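Local coordinates for Lv-ranaspumin (Lv-RSN-1) (Leptodactylus vastus, PDB 4K83), which is a ranaspumin, probably a surfactant of frog foam nests that lowers surface tension at the air-water interface, at residues Leu30-Val35 / Asp133-Leu138; Ala74-Glu79 / Gly90-Gly95; Asp158-Leu163 / Gly174-Phe179. All coordinates share one frame; numbering follows the deposited sequence.

In the fold
Three contacts between helices or their ends are spread along this elongated, mostly helical chain. Interaction 1 lies near the middle, its centre about 3 Å from that of the chain, where helix 28-42 meets helix 134-145. Interactions 2 and 3 lie on opposite sides of it, each about 21 Å away between centres and about 41 Å from one another. Interaction 2 is nested in the loop that interaction 1 closes, and joins the end of helix 69-76 to helix 89-102. Interaction 3 follows in series and touches interaction 1 where Phe137 packs on Ile162. Two local contacts, each between segments 11 residues apart, thus flank one long-range contact that ties the earlier helices to the later ones.

Interaction 1 (Leu30-Val35 / Asp133-Leu138); sequences LVELAV and DLVKFL
Val135 presses its CG2 methyl between two residues of the facing helix, with Glu32 CG at 3.4 Å and Val31 CG1 at 3.8 Å from Val135 CG2. The buried part of the contact runs from here through Val31, Leu138, Val35 and Leu134. The same Val31 CG1 also meets Leu138 CD1 at 3.9 Å, reaching it because CG1 stands anti to the backbone N (chi1 176°), so one methyl serves two partners a helical turn apart. Further along, Leu134 CD2 nestles against both methyls of Val35, 4.0 Å from Val35 CG2. The short helical segments 30-35 and 134-138 run at 124° to each other, their axes 10.3 Å apart at closest approach; they lie on helices 28-42 and 134-145, an oblique crossing in the core of a mostly helical fold. Val113 and Ile129 cover Val35 from neighbouring helices, and Ile213 and Val215 near the C-terminus reach Val31. Glu32, partly exposed, forms the border: its CG packs closely on Val135, the two side chains meeting at about a right angle, while the extended chain carries the carboxylate away from the valine; Thr61 of helix 48-64 touches this glutamate as well.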
ATOM      1  N   LEU A  30      -3.625  -7.684   6.272  1.00 27.13           N
ATOM      2  CA  LEU A  30      -2.233  -7.419   6.669  1.00 26.74           C
ATOM      3  C   LEU A  30      -1.612  -6.391   5.739  1.00 22.27           C
ATOM      4  O   LEU A  30      -0.965  -5.439   6.173  1.00 21.17           O
ATOM      5  CB  LEU A  30      -1.385  -8.696   6.642  1.00 25.59           C
ATOM      6  CG  LEU A  30       0.115  -8.442   6.847  1.00 29.74           C
ATOM      7  CD1 LEU A  30       0.370  -7.806   8.197  1.00 28.60           C
ATOM      8  CD2 LEU A  30       0.942  -9.708   6.700  1.00 31.40           C
ATOM      9  N   VAL A  31      -1.836  -6.588   4.451  1.00 21.40           N
ATOM     10  CA  VAL A  31      -1.321  -5.657   3.463  1.00 22.26           C
ATOM     11  C   VAL A  31      -1.917  -4.269   3.669  1.00 21.19           C
ATOM     12  O   VAL A  31      -1.199  -3.288   3.682  1.00 17.92           O
ATOM     13  CB  VAL A  31      -1.601  -6.162   2.051  1.00 22.92           C
ATOM     14  CG1 VAL A  31      -1.148  -5.134   1.011  1.00 22.16           C
ATOM     15  CG2 VAL A  31      -0.909  -7.502   1.844  1.00 25.57           C
ATOM     16  N   GLU A  32      -3.231  -4.184   3.880  1.00 21.27           N
ATOM     17  CA  GLU A  32      -3.854  -2.871   4.032  1.00 19.56           C
ATOM     18  C   GLU A  32      -3.370  -2.140   5.267  1.00 16.83           C
ATOM     19  O   GLU A  32      -3.192  -0.927   5.241  1.00 18.10           O
ATOM     20  CB  GLU A  32      -5.386  -2.962   4.011  1.00 22.35           C
ATOM     21  CG  GLU A  32      -5.907  -3.480   2.678  1.00 23.86           C
ATOM     22  CD  GLU A  32      -7.413  -3.400   2.525  1.00 36.18           C
ATOM     23  OE1 GLU A  32      -8.044  -4.460   2.315  1.00 40.03           O
ATOM     24  OE2 GLU A  32      -7.959  -2.277   2.574  1.00 36.84           O
ATOM     25  N   LEU A  33      -3.170  -2.879   6.355  1.00 19.65           N
ATOM     26  CA  LEU A  33      -2.692  -2.261   7.581  1.00 21.05           C
ATOM     27  C   LEU A  33      -1.235  -1.803   7.429  1.00 19.32           C
ATOM     28  O   LEU A  33      -0.849  -0.752   7.935  1.00 19.84           O
ATOM     29  CB  LEU A  33      -2.846  -3.224   8.768  1.00 23.60           C
ATOM     30  CG  LEU A  33      -4.300  -3.526   9.164  1.00 23.17           C
ATOM     31  CD1 LEU A  33      -4.352  -4.491  10.347  1.00 25.51           C
ATOM     32  CD2 LEU A  33      -5.057  -2.242   9.489  1.00 23.90           C
ATOM     33  N   ALA A  34      -0.431  -2.603   6.742  1.00 18.95           N
ATOM     34  CA  ALA A  34       0.964  -2.213   6.507  1.00 17.94           C
ATOM     35  C   ALA A  34       1.043  -0.886   5.751  1.00 19.08           C
ATOM     36  O   ALA A  34       1.866  -0.041   6.074  1.00 18.97           O
ATOM     37  CB  ALA A  34       1.721  -3.322   5.756  1.00 17.21           C
ATOM     38  N   VAL A  35       0.193  -0.709   4.737  1.00 17.91           N
ATOM     39  CA  VAL A  35       0.157   0.551   3.999  1.00 16.11           C
ATOM     40  C   VAL A  35      -0.143   1.730   4.921  1.00 17.44           C
ATOM     41  O   VAL A  35       0.504   2.773   4.866  1.00 16.14           O
ATOM     42  CB  VAL A  35      -0.890   0.515   2.867  1.00 15.70           C
ATOM     43  CG1 VAL A  35      -1.100   1.907   2.297  1.00 15.03           C
ATOM     44  CG2 VAL A  35      -0.462  -0.461   1.782  1.00 17.26           C
ATOM     45  N   ASP A 133      -6.422   3.053  -2.269  1.00 27.76           N
ATOM     46  CA  ASP A 133      -6.175   2.553  -3.624  1.00 30.26           C
ATOM     47  C   ASP A 133      -4.931   1.679  -3.797  1.00 29.24           C
ATOM     48  O   ASP A 133      -4.817   0.982  -4.795  1.00 26.34           O
ATOM     49  CB  ASP A 133      -6.081   3.702  -4.629  1.00 30.30           C
ATOM     50  CG  ASP A 133      -7.426   4.293  -4.977  1.00 40.86           C
ATOM     51  OD1 ASP A 133      -8.462   3.695  -4.605  1.00 43.15           O
ATOM     52  OD2 ASP A 133      -7.441   5.355  -5.635  1.00 40.71           O
ATOM     53  N   LEU A 134      -4.001   1.715  -2.850  1.00 27.07           N
ATOM     54  CA  LEU A 134      -2.713   1.059  -3.070  1.00 22.94           C
ATOM     55  C   LEU A 134      -2.797  -0.462  -3.184  1.00 24.77           C
ATOM     56  O   LEU A 134      -2.112  -1.059  -4.005  1.00 23.90           O
ATOM     57  CB  LEU A 134      -1.686   1.489  -2.016  1.00 25.70           C
ATOM     58  CG  LEU A 134      -0.233   1.134  -2.345  1.00 20.97           C
ATOM     59  CD1 LEU A 134       0.130   1.569  -3.773  1.00 24.81           C
ATOM     60  CD2 LEU A 134       0.706   1.765  -1.333  1.00 17.79           C
ATOM     61  N   VAL A 135      -3.649  -1.099  -2.390  1.00 26.00           N
ATOM     62  CA  VAL A 135      -3.773  -2.550  -2.486  1.00 26.45           C
ATOM     63  C   VAL A 135      -4.293  -3.006  -3.860  1.00 19.89           C
ATOM     64  O   VAL A 135      -3.855  -4.029  -4.371  1.00 21.78           O
ATOM     65  CB  VAL A 135      -4.598  -3.149  -1.330  1.00 28.65           C
ATOM     66  CG1 VAL A 135      -4.697  -4.658  -1.473  1.00 31.55           C
ATOM     67  CG2 VAL A 135      -3.916  -2.814  -0.022  1.00 38.48           C
ATOM     68  N   LYS A 136      -5.213  -2.251  -4.453  0.54 19.36           N
ATOM     69  CA  LYS A 136      -5.696  -2.611  -5.787  0.54 23.59           C
ATOM     70  C   LYS A 136      -4.556  -2.525  -6.792  0.54 19.73           C
ATOM     71  O   LYS A 136      -4.391  -3.397  -7.644  0.54 20.59           O
ATOM     72  CB  LYS A 136      -6.847  -1.719  -6.255  0.54 26.38           C
ATOM     73  CG  LYS A 136      -7.457  -2.205  -7.571  0.54 27.63           C
ATOM     74  CD  LYS A 136      -8.231  -1.124  -8.307  0.54 31.16           C
ATOM     75  CE  LYS A 136      -9.068  -1.732  -9.427  0.54 33.23           C
ATOM     76  NZ  LYS A 136      -8.331  -2.806 -10.155  0.54 29.86           N
ATOM     77  N   PHE A 137      -3.757  -1.468  -6.678  1.00 19.60           N
ATOM     78  CA  PHE A 137      -2.598  -1.313  -7.563  1.00 18.77           C
ATOM     79  C   PHE A 137      -1.618  -2.482  -7.406  1.00 18.01           C
ATOM     80  O   PHE A 137      -1.115  -3.025  -8.401  1.00 17.05           O
ATOM     81  CB  PHE A 137      -1.916   0.032  -7.275  1.00 18.35           C
ATOM     82  CG  PHE A 137      -0.660   0.280  -8.079  1.00 19.05           C
ATOM     83  CD1 PHE A 137      -0.727   0.563  -9.434  1.00 23.47           C
ATOM     84  CD2 PHE A 137       0.573   0.306  -7.451  1.00 16.33           C
ATOM     85  CE1 PHE A 137       0.427   0.826 -10.170  1.00 24.94           C
ATOM     86  CE2 PHE A 137       1.733   0.574  -8.183  1.00 20.28           C
ATOM     87  CZ  PHE A 137       1.656   0.830  -9.536  1.00 22.37           C
ATOM     88  N   LEU A 138      -1.351  -2.885  -6.163  1.00 19.06           N
ATOM     89  CA  LEU A 138      -0.469  -4.034  -5.924  1.00 21.17           C
ATOM     90  C   LEU A 138      -1.019  -5.284  -6.591  1.00 21.04           C
ATOM     91  O   LEU A 138      -0.294  -6.039  -7.240  1.00 21.12           O
ATOM     92  CB  LEU A 138      -0.327  -4.295  -4.427  1.00 23.92           C
ATOM     93  CG  LEU A 138       0.442  -3.224  -3.674  1.00 25.29           C
ATOM     94  CD1 LEU A 138       0.407  -3.506  -2.180  1.00 27.42           C
ATOM     95  CD2 LEU A 138       1.869  -3.207  -4.194  1.00 27.93           C
TER

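Interaction 2 (Ala74-Glu79 / Gly90-Gly95)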
ATOM      1  N   ALA A  74      -8.205  -0.893  23.069  1.00 44.63           N
ATOM      2  CA  ALA A  74      -8.346  -1.338  24.455  1.00 49.08           C
ATOM      3  C   ALA A  74      -7.355  -2.445  24.786  1.00 51.80           C
ATOM      4  O   ALA A  74      -6.898  -2.552  25.921  1.00 54.55           O
ATOM      5  CB  ALA A  74      -9.769  -1.803  24.723  1.00 50.47           C
ATOM      6  N   ASP A  75      -7.027  -3.263  23.789  1.00 46.38           N
ATOM      7  CA  ASP A  75      -6.094  -4.373  23.972  1.00 52.62           C
ATOM      8  C   ASP A  75      -4.655  -3.906  23.866  1.00 59.16           C
ATOM      9  O   ASP A  75      -3.746  -4.545  24.397  1.00 68.84           O
ATOM     10  CB  ASP A  75      -6.340  -5.468  22.930  1.00 53.50           C
ATOM     11  CG  ASP A  75      -7.543  -6.318  23.251  1.00 51.17           C
ATOM     12  OD1 ASP A  75      -8.377  -5.889  24.077  1.00 56.83           O
ATOM     13  OD2 ASP A  75      -7.655  -7.418  22.669  1.00 55.11           O
ATOM     14  N   LEU A  76      -4.455  -2.801  23.153  1.00 55.10           N
ATOM     15  CA  LEU A  76      -3.128  -2.236  22.957  1.00 58.81           C
ATOM     16  C   LEU A  76      -2.519  -1.932  24.311  1.00 65.80           C
ATOM     17  O   LEU A  76      -1.365  -2.269  24.583  1.00 70.36           O
ATOM     18  CB  LEU A  76      -3.212  -0.955  22.123  1.00 52.99           C
ATOM     19  CG  LEU A  76      -2.872  -1.042  20.634  1.00 44.65           C
ATOM     20  CD1 LEU A  76      -3.398  -2.322  20.003  1.00 42.96           C
ATOM     21  CD2 LEU A  76      -3.382   0.185  19.882  1.00 40.53           C
ATOM     22  N   GLY A  77      -3.316  -1.314  25.171  1.00 67.21           N
ATOM     23  CA  GLY A  77      -2.846  -0.945  26.484  1.00 69.96           C
ATOM     24  C   GLY A  77      -1.723   0.060  26.365  1.00 72.91           C
ATOM     25  O   GLY A  77      -0.677  -0.078  27.001  1.00 78.30           O
ATOM     26  N   LEU A  78      -1.926   1.059  25.516  1.00 68.95           N
ATOM     27  CA  LEU A  78      -1.069   2.225  25.543  1.00 70.51           C
ATOM     28  C   LEU A  78      -1.348   2.880  26.885  1.00 74.70           C
ATOM     29  O   LEU A  78      -2.467   2.803  27.390  1.00 69.55           O
ATOM     30  CB  LEU A  78      -1.441   3.218  24.436  1.00 62.57           C
ATOM     31  CG  LEU A  78      -1.338   2.931  22.934  1.00 57.45           C
ATOM     32  CD1 LEU A  78      -0.712   1.578  22.622  1.00 59.34           C
ATOM     33  CD2 LEU A  78      -2.710   3.061  22.277  1.00 48.67           C
ATOM     34  N   GLU A  79      -0.334   3.493  27.481  1.00 79.88           N
ATOM     35  CA  GLU A  79      -0.581   4.498  28.501  1.00 86.32           C
ATOM     36  C   GLU A  79      -0.621   5.795  27.697  1.00 84.84           C
ATOM     37  O   GLU A  79       0.429   6.207  27.206  1.00 83.03           O
ATOM     38  CB  GLU A  79       0.519   4.494  29.566  1.00 90.66           C
ATOM     39  CG  GLU A  79       0.534   3.213  30.409  1.00 95.33           C
ATOM     40  CD  GLU A  79       1.482   3.278  31.600  1.00 98.38           C
ATOM     41  OE1 GLU A  79       2.310   4.211  31.661  1.00101.54           O
ATOM     42  OE2 GLU A  79       1.393   2.391  32.478  1.00 84.87           O
ATOM     43  N   GLY A  90      -0.784   8.719  16.247  1.00 23.74           N
ATOM     44  CA  GLY A  90       0.577   8.219  16.267  1.00 26.76           C
ATOM     45  C   GLY A  90       0.776   7.052  17.211  1.00 30.49           C
ATOM     46  O   GLY A  90       1.398   6.048  16.856  1.00 29.51           O
ATOM     47  N   ASP A  91       0.235   7.171  18.421  1.00 31.59           N
ATOM     48  CA  ASP A  91       0.379   6.115  19.411  1.00 27.75           C
ATOM     49  C   ASP A  91      -0.379   4.855  19.014  1.00 29.46           C
ATOM     50  O   ASP A  91       0.102   3.738  19.217  1.00 30.43           O
ATOM     51  CB  ASP A  91      -0.102   6.595  20.790  1.00 35.09           C
ATOM     52  CG  ASP A  91       0.813   7.648  21.407  1.00 43.05           C
ATOM     53  OD1 ASP A  91       1.971   7.801  20.952  1.00 41.57           O
ATOM     54  OD2 ASP A  91       0.369   8.319  22.367  1.00 43.61           O
ATOM     55  N   ILE A  92      -1.579   5.030  18.472  1.00 21.82           N
ATOM     56  CA  ILE A  92      -2.351   3.887  17.992  1.00 22.46           C
ATOM     57  C   ILE A  92      -1.602   3.137  16.894  1.00 23.54           C
ATOM     58  O   ILE A  92      -1.517   1.911  16.918  1.00 26.29           O
ATOM     59  CB  ILE A  92      -3.732   4.317  17.479  1.00 23.57           C
ATOM     60  CG1 ILE A  92      -4.566   4.861  18.644  1.00 31.12           C
ATOM     61  CG2 ILE A  92      -4.455   3.145  16.792  1.00 24.32           C
ATOM     62  CD1 ILE A  92      -5.950   5.272  18.241  1.00 29.23           C
ATOM     63  N   ILE A  93      -1.071   3.885  15.933  1.00 24.23           N
ATOM     64  CA  ILE A  93      -0.319   3.286  14.837  1.00 23.97           C
ATOM     65  C   ILE A  93       0.873   2.497  15.369  1.00 26.56           C
ATOM     66  O   ILE A  93       1.066   1.325  15.019  1.00 24.62           O
ATOM     67  CB  ILE A  93       0.162   4.349  13.821  1.00 21.62           C
ATOM     68  CG1 ILE A  93      -1.038   4.940  13.080  1.00 24.27           C
ATOM     69  CG2 ILE A  93       1.174   3.736  12.841  1.00 23.96           C
ATOM     70  CD1 ILE A  93      -1.802   3.921  12.205  1.00 23.99           C
ATOM     71  N   GLN A  94       1.650   3.139  16.234  1.00 26.63           N
ATOM     72  CA  GLN A  94       2.786   2.492  16.877  1.00 29.52           C
ATOM     73  C   GLN A  94       2.362   1.237  17.646  1.00 31.04           C
ATOM     74  O   GLN A  94       3.011   0.202  17.553  1.00 29.65           O
ATOM     75  CB  GLN A  94       3.504   3.479  17.804  1.00 32.47           C
ATOM     76  CG  GLN A  94       4.808   2.972  18.407  1.00 40.51           C
ATOM     77  CD  GLN A  94       5.368   3.918  19.460  1.00 48.86           C
ATOM     78  OE1 GLN A  94       4.632   4.431  20.308  1.00 43.15           O
ATOM     79  NE2 GLN A  94       6.676   4.154  19.409  1.00 47.81           N
ATOM     80  N   GLY A  95       1.261   1.323  18.387  1.00 30.74           N
ATOM     81  CA  GLY A  95       0.774   0.191  19.163  1.00 27.17           C
ATOM     82  C   GLY A  95       0.212  -0.954  18.330  1.00 30.68           C
ATOM     83  O   GLY A  95       0.370  -2.121  18.678  1.00 30.53           O
TER
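Leu78, Leu76 and Gly95 carry this contact, the two leucines resting on the bare backbone that the glycine provides. Leu78 CD1 lies 4.0 Å from Gly95 CA, and Leu78 CG sits 4.1 Å from Asp91 O, so this side chain spans one turn of helix 89-102. With CG anti to the carbonyl carbon (chi1 -64°), the isobutyl group of Leu78 swings over Gly95 and the Asp91 carbonyl. Leu76 comes in alongside: its CG is 3.9 Å from Gly95 C, and its CD2 is 3.9 Å from Ile92 O. Gly95 has no side chain, and the leucines therefore meet its backbone directly, with Leu76 CA 6.0 Å from Gly95 CA. Ile92 adds looser apolar contact, its CG2 lying 4.4 Å from Leu76 CD2, and it also packs on Leu69 and Val73 of helix 69-76. Val87, from the connecting loop, touches both Leu78 and Ile92. Between the two leucines the chain turns at Gly77, whose positive phi (63°) takes it out of the helix and lets Leu78 follow Leu76 onto the same neighbour. The arrangement is that of a helix terminated by a glycine with left-handed backbone angles, its end packed against the next helix of a mostly helical fold at the protein surface.

Interaction 3 (Asp158-Leu163 / Gly174-Phe179)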
ATOM      1  N   ASP A 158      -3.231  -3.524 -20.753  1.00 24.35           N
ATOM      2  CA  ASP A 158      -3.698  -3.531 -19.368  1.00 23.99           C
ATOM      3  C   ASP A 158      -3.023  -2.477 -18.508  1.00 29.44           C
ATOM      4  O   ASP A 158      -3.617  -1.950 -17.581  1.00 22.78           O
ATOM      5  CB  ASP A 158      -3.466  -4.895 -18.716  1.00 22.97           C
ATOM      6  CG  ASP A 158      -4.587  -5.882 -19.004  1.00 29.33           C
ATOM      7  OD1 ASP A 158      -5.709  -5.420 -19.285  1.00 32.93           O
ATOM      8  OD2 ASP A 158      -4.346  -7.106 -18.924  1.00 31.42           O
ATOM      9  N   LEU A 159      -1.769  -2.182 -18.815  1.00 26.16           N
ATOM     10  CA  LEU A 159      -0.998  -1.248 -18.009  1.00 26.10           C
ATOM     11  C   LEU A 159      -1.603   0.147 -18.105  1.00 21.52           C
ATOM     12  O   LEU A 159      -1.485   0.951 -17.179  1.00 24.41           O
ATOM     13  CB  LEU A 159       0.471  -1.256 -18.466  1.00 24.14           C
ATOM     14  CG  LEU A 159       1.499  -0.495 -17.626  1.00 22.97           C
ATOM     15  CD1 LEU A 159       1.659  -1.087 -16.231  1.00 18.22           C
ATOM     16  CD2 LEU A 159       2.836  -0.487 -18.354  1.00 29.30           C
ATOM     17  N   LYS A 160      -2.295   0.423 -19.207  1.00 21.80           N
ATOM     18  CA  LYS A 160      -2.834   1.756 -19.448  1.00 25.52           C
ATOM     19  C   LYS A 160      -3.921   2.184 -18.451  1.00 30.67           C
ATOM     20  O   LYS A 160      -3.873   3.290 -17.904  1.00 25.10           O
ATOM     21  CB  LYS A 160      -3.313   1.896 -20.900  1.00 35.36           C
ATOM     22  CG  LYS A 160      -3.553   3.335 -21.329  1.00 36.62           C
ATOM     23  CD  LYS A 160      -3.479   3.493 -22.848  1.00 45.52           C
ATOM     24  CE  LYS A 160      -3.502   4.968 -23.240  1.00 52.52           C
ATOM     25  NZ  LYS A 160      -3.175   5.191 -24.680  1.00 53.45           N
ATOM     26  N   ILE A 161      -4.898   1.323 -18.197  1.00 23.45           N
ATOM     27  CA  ILE A 161      -5.920   1.714 -17.243  1.00 24.91           C
ATOM     28  C   ILE A 161      -5.366   1.636 -15.823  1.00 22.16           C
ATOM     29  O   ILE A 161      -5.752   2.424 -14.968  1.00 21.84           O
ATOM     30  CB  ILE A 161      -7.234   0.901 -17.398  1.00 30.85           C
ATOM     31  CG1 ILE A 161      -8.329   1.506 -16.510  1.00 37.67           C
ATOM     32  CG2 ILE A 161      -6.997  -0.542 -17.076  1.00 29.23           C
ATOM     33  CD1 ILE A 161      -9.748   1.103 -16.903  1.00 35.11           C
ATOM     34  N   ILE A 162      -4.429   0.716 -15.590  1.00 19.40           N
ATOM     35  CA  ILE A 162      -3.804   0.599 -14.279  1.00 21.31           C
ATOM     36  C   ILE A 162      -3.099   1.909 -13.916  1.00 22.17           C
ATOM     37  O   ILE A 162      -3.284   2.432 -12.820  1.00 21.45           O
ATOM     38  CB  ILE A 162      -2.833  -0.596 -14.212  1.00 23.72           C
ATOM     39  CG1 ILE A 162      -3.611  -1.914 -14.372  1.00 20.25           C
ATOM     40  CG2 ILE A 162      -2.061  -0.580 -12.905  1.00 26.52           C
ATOM     41  CD1 ILE A 162      -2.744  -3.133 -14.683  1.00 26.32           C
ATOM     42  N   LEU A 163      -2.321   2.452 -14.848  1.00 20.49           N
ATOM     43  CA  LEU A 163      -1.624   3.717 -14.589  1.00 22.20           C
ATOM     44  C   LEU A 163      -2.550   4.923 -14.554  1.00 27.27           C
ATOM     45  O   LEU A 163      -2.291   5.885 -13.837  1.00 28.35           O
ATOM     46  CB  LEU A 163      -0.504   3.940 -15.613  1.00 19.40           C
ATOM     47  CG  LEU A 163       0.566   2.859 -15.545  1.00 22.56           C
ATOM     48  CD1 LEU A 163       1.678   3.112 -16.582  1.00 22.71           C
ATOM     49  CD2 LEU A 163       1.144   2.787 -14.162  1.00 21.80           C
ATOM     50  N   GLY A 174       2.657  12.669 -19.165  1.00 26.39           N
ATOM     51  CA  GLY A 174       1.292  12.368 -19.567  1.00 27.82           C
ATOM     52  C   GLY A 174       1.118  10.920 -19.981  1.00 29.59           C
ATOM     53  O   GLY A 174       2.022  10.313 -20.557  1.00 25.06           O
ATOM     54  N   LEU A 175      -0.061  10.375 -19.696  1.00 26.36           N
ATOM     55  CA  LEU A 175      -0.350   8.977 -19.948  1.00 23.03           C
ATOM     56  C   LEU A 175      -0.162   8.589 -21.415  1.00 27.79           C
ATOM     57  O   LEU A 175       0.567   7.644 -21.731  1.00 28.63           O
ATOM     58  CB  LEU A 175      -1.777   8.659 -19.502  1.00 26.88           C
ATOM     59  CG  LEU A 175      -2.189   7.190 -19.570  1.00 29.44           C
ATOM     60  CD1 LEU A 175      -1.447   6.374 -18.526  1.00 29.44           C
ATOM     61  CD2 LEU A 175      -3.693   7.070 -19.385  1.00 30.99           C
ATOM     62  N   ASP A 176      -0.820   9.317 -22.310  1.00 32.47           N
ATOM     63  CA  ASP A 176      -0.735   9.018 -23.737  1.00 32.85           C
ATOM     64  C   ASP A 176       0.697   9.149 -24.266  1.00 29.75           C
ATOM     65  O   ASP A 176       1.162   8.317 -25.050  1.00 28.65           O
ATOM     66  CB  ASP A 176      -1.691   9.911 -24.532  1.00 34.02           C
ATOM     67  CG  ASP A 176      -3.149   9.549 -24.312  1.00 45.73           C
ATOM     68  OD1 ASP A 176      -3.464   8.338 -24.263  1.00 52.95           O
ATOM     69  OD2 ASP A 176      -3.981  10.473 -24.191  1.00 51.12           O
ATOM     70  N   ASP A 177       1.389  10.189 -23.812  1.00 27.96           N
ATOM     71  CA  ASP A 177       2.792  10.401 -24.142  1.00 28.24           C
ATOM     72  C   ASP A 177       3.657   9.227 -23.721  1.00 26.47           C
ATOM     73  O   ASP A 177       4.521   8.793 -24.464  1.00 23.69           O
ATOM     74  CB  ASP A 177       3.307  11.644 -23.443  1.00 27.50           C
ATOM     75  CG  ASP A 177       3.276  12.862 -24.327  1.00 46.66           C
ATOM     76  OD1 ASP A 177       2.566  12.826 -25.361  1.00 46.78           O
ATOM     77  OD2 ASP A 177       3.968  13.847 -23.982  1.00 48.99           O
ATOM     78  N   LEU A 178       3.443   8.737 -22.504  1.00 22.34           N
ATOM     79  CA  LEU A 178       4.151   7.551 -22.041  1.00 21.43           C
ATOM     80  C   LEU A 178       3.998   6.373 -23.010  1.00 23.37           C
ATOM     81  O   LEU A 178       4.975   5.761 -23.413  1.00 20.08           O
ATOM     82  CB  LEU A 178       3.624   7.147 -20.663  1.00 24.44           C
ATOM     83  CG  LEU A 178       4.434   6.092 -19.925  1.00 21.70           C
ATOM     84  CD1 LEU A 178       5.520   6.796 -19.134  1.00 24.79           C
ATOM     85  CD2 LEU A 178       3.511   5.304 -18.993  1.00 25.52           C
ATOM     86  N   PHE A 179       2.765   6.080 -23.404  1.00 22.52           N
ATOM     87  CA  PHE A 179       2.505   4.896 -24.218  1.00 24.86           C
ATOM     88  C   PHE A 179       2.909   5.051 -25.680  1.00 25.06           C
ATOM     89  O   PHE A 179       3.046   4.059 -26.394  1.00 29.05           O
ATOM     90  CB  PHE A 179       1.052   4.423 -24.052  1.00 27.72           C
ATOM     91  CG  PHE A 179       0.817   3.709 -22.761  1.00 29.35           C
ATOM     92  CD1 PHE A 179       0.559   4.415 -21.599  1.00 30.26           C
ATOM     93  CD2 PHE A 179       0.912   2.335 -22.690  1.00 26.68           C
ATOM     94  CE1 PHE A 179       0.372   3.755 -20.406  1.00 30.81           C
ATOM     95  CE2 PHE A 179       0.737   1.673 -21.504  1.00 30.28           C
ATOM     96  CZ  PHE A 179       0.461   2.380 -20.357  1.00 29.82           C
TER
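Lys160 reaches across to Asp176 in a salt bridge, its NZ giving a hydrogen bond of 3.2 Å to Asp176 OD1, which is met nearly along its C-O axis. The lysine is fully extended, with CG anti to the backbone N (chi1 -165°), and this stretch carries the ammonium past the ring of Phe179. On the way Lys160 CB lies over one face of that ring, a CH-pi contact of 4.2 Å to the centroid, offset toward the rim. Phe179 CZ reaches farther in, 3.5 Å from Lys160 CA, and so lies against the helix backbone. Segment 158-163 of helix 152-165 runs near-antiparallel, at 152°, to helix 175-179, the axes of these short pieces 10.9 Å apart at closest approach; the short helix leads into the strand pair 182-185 and 188-191. Among the main-chain bonds, Leu163 N is paired with Leu159 O, Phe179 N with Leu175 O, and Leu178 N with the carbonyl of the N-cap residue Gly174, 2.9 Å from its O. Asn181 ND2 donates to Asp177 O, just beyond the contact. On the apolar side, Leu163 CB meets Leu175 CD1 at 3.9 Å, and Leu163 CD1 meets Leu178 CD2 at 3.7 Å, the latter two side chains crossing at about a right angle. Leu198 of helix 196-212 packs on both Leu163 and Leu178.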